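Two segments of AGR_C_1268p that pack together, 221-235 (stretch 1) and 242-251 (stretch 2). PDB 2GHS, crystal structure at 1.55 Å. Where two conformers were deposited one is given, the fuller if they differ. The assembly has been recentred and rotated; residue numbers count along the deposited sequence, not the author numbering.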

# COMPACT_ATOMS: atom_id res chain seq x y z
N VAL A 221 -12.52 -16.37 -4.05
CA VAL A 221 -12.22 -16.14 -2.63
C VAL A 221 -11.03 -16.99 -2.21
O VAL A 221 -11.06 -18.21 -2.34
N PHE A 222 -9.98 -16.34 -1.73
CA PHE A 222 -8.77 -17.02 -1.30
C PHE A 222 -8.69 -17.11 0.24
O PHE A 222 -8.48 -18.21 0.78
N ILE A 223 -8.87 -15.98 0.92
CA ILE A 223 -8.88 -15.94 2.41
C ILE A 223 -10.16 -15.23 2.93
O ILE A 223 -10.33 -14.03 2.70
N ASP A 224 -11.04 -16.01 3.59
CA ASP A 224 -12.26 -15.46 4.17
C ASP A 224 -11.93 -15.11 5.62
O ASP A 224 -11.76 -15.99 6.49
N SER A 225 -11.83 -13.81 5.88
CA SER A 225 -11.58 -13.33 7.24
C SER A 225 -12.75 -12.46 7.69
O SER A 225 -12.60 -11.56 8.49
N THR A 226 -13.95 -12.78 7.18
CA THR A 226 -15.15 -11.98 7.47
C THR A 226 -15.57 -12.13 8.92
O THR A 226 -15.63 -13.22 9.45
N GLY A 227 -15.85 -11.00 9.55
CA GLY A 227 -16.25 -10.99 10.95
C GLY A 227 -15.11 -11.08 11.95
O GLY A 227 -15.33 -10.90 13.16
N ILE A 228 -13.90 -11.38 11.47
CA ILE A 228 -12.73 -11.45 12.36
C ILE A 228 -12.24 -10.03 12.57
O ILE A 228 -12.30 -9.19 11.66
N LYS A 229 -11.81 -9.76 13.80
CA LYS A 229 -11.62 -8.40 14.21
C LYS A 229 -10.57 -7.70 13.35
O LYS A 229 -9.56 -8.30 12.96
N GLY A 230 -10.84 -6.44 13.07
CA GLY A 230 -9.94 -5.64 12.27
C GLY A 230 -10.21 -5.74 10.77
O GLY A 230 -10.93 -6.63 10.31
N GLY A 231 -9.62 -4.82 10.02
CA GLY A 231 -9.78 -4.69 8.58
C GLY A 231 -8.52 -5.04 7.82
O GLY A 231 -7.45 -4.60 8.22
N MSE A 232 -8.65 -5.82 6.76
CA MSE A 232 -7.49 -6.15 5.93
C MSE A 232 -7.14 -4.92 5.11
O MSE A 232 -7.93 -4.46 4.27
N ASP A 233 -5.95 -4.36 5.38
CA ASP A 233 -5.53 -3.14 4.72
C ASP A 233 -4.46 -3.49 3.66
O ASP A 233 -4.67 -4.42 2.89
N GLY A 234 -3.33 -2.76 3.59
CA GLY A 234 -2.33 -3.00 2.55
C GLY A 234 -1.60 -4.31 2.75
O GLY A 234 -1.51 -4.83 3.88
N SER A 235 -1.15 -4.86 1.63
CA SER A 235 -0.38 -6.10 1.61
C SER A 235 0.78 -6.12 0.65
O SER A 235 0.74 -5.47 -0.40
N HIS A 242 4.04 -15.84 0.07
CA HIS A 242 3.25 -15.53 1.27
C HIS A 242 2.75 -14.11 1.18
O HIS A 242 3.48 -13.20 0.74
N ILE A 243 1.54 -13.88 1.69
CA ILE A 243 0.95 -12.53 1.78
C ILE A 243 1.15 -12.00 3.19
O ILE A 243 0.87 -12.70 4.17
N TRP A 244 1.64 -10.76 3.28
CA TRP A 244 1.85 -10.08 4.52
C TRP A 244 0.90 -8.87 4.52
O TRP A 244 1.07 -7.97 3.70
N ASN A 245 -0.10 -8.91 5.38
CA ASN A 245 -1.24 -7.97 5.38
C ASN A 245 -1.32 -7.16 6.67
O ASN A 245 -1.39 -7.76 7.77
N ALA A 246 -1.33 -5.84 6.55
CA ALA A 246 -1.55 -4.94 7.68
C ALA A 246 -3.02 -5.04 8.09
O ALA A 246 -3.91 -4.91 7.26
N ARG A 247 -3.28 -5.25 9.38
CA ARG A 247 -4.63 -5.44 9.88
C ARG A 247 -5.01 -4.21 10.70
O ARG A 247 -4.52 -4.02 11.81
N TRP A 248 -5.84 -3.35 10.12
CA TRP A 248 -6.24 -2.14 10.80
C TRP A 248 -7.05 -2.44 12.05
O TRP A 248 -8.03 -3.18 11.99
N GLY A 249 -6.61 -1.86 13.16
CA GLY A 249 -7.25 -1.97 14.43
C GLY A 249 -6.64 -2.99 15.34
O GLY A 249 -6.99 -3.05 16.52
N GLU A 250 -5.74 -3.82 14.81
CA GLU A 250 -5.17 -4.92 15.55
C GLU A 250 -3.66 -4.78 15.80
O GLU A 250 -3.07 -5.66 16.44
N GLY A 251 -3.05 -3.69 15.32
CA GLY A 251 -1.60 -3.45 15.52
C GLY A 251 -0.79 -4.67 15.11
O GLY A 251 -0.05 -5.28 15.93

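Strands 231-235 and 243-248 run antiparallel, and their backbones satisfy one another first. Gly231 and Trp248 form a reciprocal pair, Gly231 N to Trp248 O at 3.0 Å and Trp248 N to Gly231 O at 2.8 Å. Beyond it a beta bulge shifts the register by one: Asp233 N donates to Ala246 O (2.8 Å), and Ala246 N to Gly234 O (2.9 Å).

Arg247 has the largest area covered by the opposing stretch. Its CB lies on the same face of the sheet as those of Met232, Ser235 and Asn245. With chi1 t, chi2 at 97° and chi3 t, the chain carries its guanidinium to the loop before strand 231-235, where carbonyls lack strand partners from stretch 2. Arg247 NE donates to Lys229 O at 2.8 Å, and Arg247 NH2 to Ile228 O at 3.0 Å, with a weak second bond from NH2 to Lys229 O at 3.4 Å. Arg247 NH1 makes a weak bond to Ser225 OG (3.4 Å), a hydroxyl in the p rotamer that is also bonded elsewhere in the structure. These acceptors lie near the guanidinium plane, where its N-H groups point. A planar group with several donors suits such a cluster of oxygens. The aliphatic CG of selenomethionine Met232 (chi1 m, chi2 t) packs 3.3 Å from Arg247 NH1.

Lys229 extends through three t torsions before chi4 turns to m, bringing its NZ 2.6 Å from Glu250 OE2 in a salt bridge. Glu250, m at chi1 and chi2, points toward stretch 1. Water 1 joins the same two residues by a second route, donating to Lys229 O (2.8 Å) and Glu250 OE1 (3.1 Å). Between these side chains Gly230 leaves necessary room: a CB there would clash with Glu250 CG, Arg247 CG and Trp248 O.

At the other end, Asn245 (chi1 t) reaches across so that its ND2 donates to Ser235 OG at 2.8 Å; the serine is m. The amide's OD1 lies 3.4 Å from Met232 CB, a contact rather than a polar pairing. Ser235 OG also has a partner elsewhere in the structure.

Apolar packing is slight. Ile243 (m, t) points toward stretch 1 and sets its CD1 3.9 Å from Phe222 CE2, at the edge of the t-rotamer ring. On the opposite face from Arg247, Trp248 (t) leads its indole away from stretch 1, though its CE3 still lies 3.5 Å from Asp233 OD2.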

# COMPACT_ATOMS: atom_id res chain seq x y z
CB VAL A 221 -13.40 -16.45 -1.72
CG1 VAL A 221 -13.04 -16.26 -0.23
CG2 VAL A 221 -14.60 -15.60 -2.04
CB PHE A 222 -7.55 -16.30 -1.91
CG PHE A 222 -6.21 -16.89 -1.55
CD1 PHE A 222 -5.95 -18.25 -1.67
CD2 PHE A 222 -5.18 -16.06 -1.14
CE1 PHE A 222 -4.69 -18.76 -1.37
CE2 PHE A 222 -3.91 -16.57 -0.85
CZ PHE A 222 -3.67 -17.91 -0.96
CB ILE A 223 -7.61 -15.22 2.96
CG1 ILE A 223 -6.34 -15.93 2.44
CG2 ILE A 223 -7.67 -15.15 4.51
CD1 ILE A 223 -5.03 -15.13 2.59
CB ASP A 224 -13.39 -16.50 4.12
CG ASP A 224 -14.74 -15.91 4.52
OD1 ASP A 224 -14.78 -14.89 5.23
OD2 ASP A 224 -15.76 -16.50 4.14
CB SER A 225 -10.24 -12.56 7.33
OG SER A 225 -10.26 -11.31 6.66
CB THR A 226 -16.32 -12.40 6.59
OG1 THR A 226 -15.99 -12.21 5.20
CG2 THR A 226 -17.60 -11.59 6.95
CB ILE A 228 -11.63 -12.36 11.80
CG1 ILE A 228 -12.22 -13.74 11.49
CG2 ILE A 228 -10.45 -12.47 12.79
CD1 ILE A 228 -13.17 -14.29 12.56
CB LYS A 229 -11.20 -8.33 15.68
CG LYS A 229 -10.97 -6.92 16.21
CD LYS A 229 -10.70 -6.91 17.73
CE LYS A 229 -10.51 -5.46 18.27
NZ LYS A 229 -9.64 -4.59 17.40
CB MSE A 232 -7.75 -7.34 5.02
CG MSE A 232 -8.05 -8.59 5.80
SE MSE A 232 -8.27 -10.12 4.57
CE MSE A 232 -6.45 -10.79 4.62
CB ASP A 233 -5.04 -2.11 5.77
CG ASP A 233 -6.11 -1.13 6.17
OD1 ASP A 233 -7.32 -1.51 6.21
OD2 ASP A 233 -5.75 0.03 6.45
CB SER A 235 -1.25 -7.28 1.22
OG SER A 235 -2.30 -7.50 2.15
CB HIS A 242 4.06 -15.70 2.56
CG HIS A 242 4.34 -17.12 2.93
ND1 HIS A 242 4.67 -17.51 4.23
CD2 HIS A 242 4.43 -18.23 2.17
CE1 HIS A 242 4.87 -18.81 4.25
NE2 HIS A 242 4.74 -19.28 3.02
CB ILE A 243 -0.54 -12.58 1.37
CG1 ILE A 243 -0.66 -12.98 -0.11
CG2 ILE A 243 -1.22 -11.26 1.74
CD1 ILE A 243 -2.05 -13.18 -0.57
CB TRP A 244 3.30 -9.60 4.63
CG TRP A 244 4.33 -10.70 4.66
CD1 TRP A 244 4.66 -11.56 3.66
CD2 TRP A 244 5.14 -11.07 5.78
NE1 TRP A 244 5.66 -12.41 4.09
CE2 TRP A 244 5.96 -12.12 5.39
CE3 TRP A 244 5.28 -10.57 7.07
CZ2 TRP A 244 6.92 -12.71 6.25
CZ3 TRP A 244 6.24 -11.14 7.94
CH2 TRP A 244 7.02 -12.21 7.52
CB ASN A 245 -2.56 -8.75 5.20
CG ASN A 245 -3.76 -7.88 5.30
OD1 ASN A 245 -4.61 -8.07 6.20
ND2 ASN A 245 -3.88 -6.91 4.39
CB ALA A 246 -1.20 -3.52 7.31
CB ARG A 247 -4.74 -6.72 10.73
CG ARG A 247 -6.14 -7.08 11.21
CD ARG A 247 -6.73 -8.08 10.31
NE ARG A 247 -8.11 -8.48 10.52
CZ ARG A 247 -8.72 -9.34 9.71
NH1 ARG A 247 -7.99 -9.94 8.77
NH2 ARG A 247 -9.98 -9.66 9.88
CB TRP A 248 -7.08 -1.29 9.86
CG TRP A 248 -7.69 -0.04 10.44
CD1 TRP A 248 -8.75 0.03 11.30
CD2 TRP A 248 -7.32 1.31 10.13
NE1 TRP A 248 -9.04 1.37 11.57
CE2 TRP A 248 -8.18 2.16 10.86
CE3 TRP A 248 -6.36 1.88 9.31
CZ2 TRP A 248 -8.11 3.56 10.77
CZ3 TRP A 248 -6.29 3.28 9.21
CH2 TRP A 248 -7.15 4.10 9.95
CB GLU A 250 -5.43 -6.23 14.77
CG GLU A 250 -6.89 -6.62 14.86
CD GLU A 250 -7.23 -7.16 16.24
OE1 GLU A 250 -6.89 -8.32 16.52
OE2 GLU A 250 -7.80 -6.43 17.04
O HOH W 1 -7.84 -10.13 14.13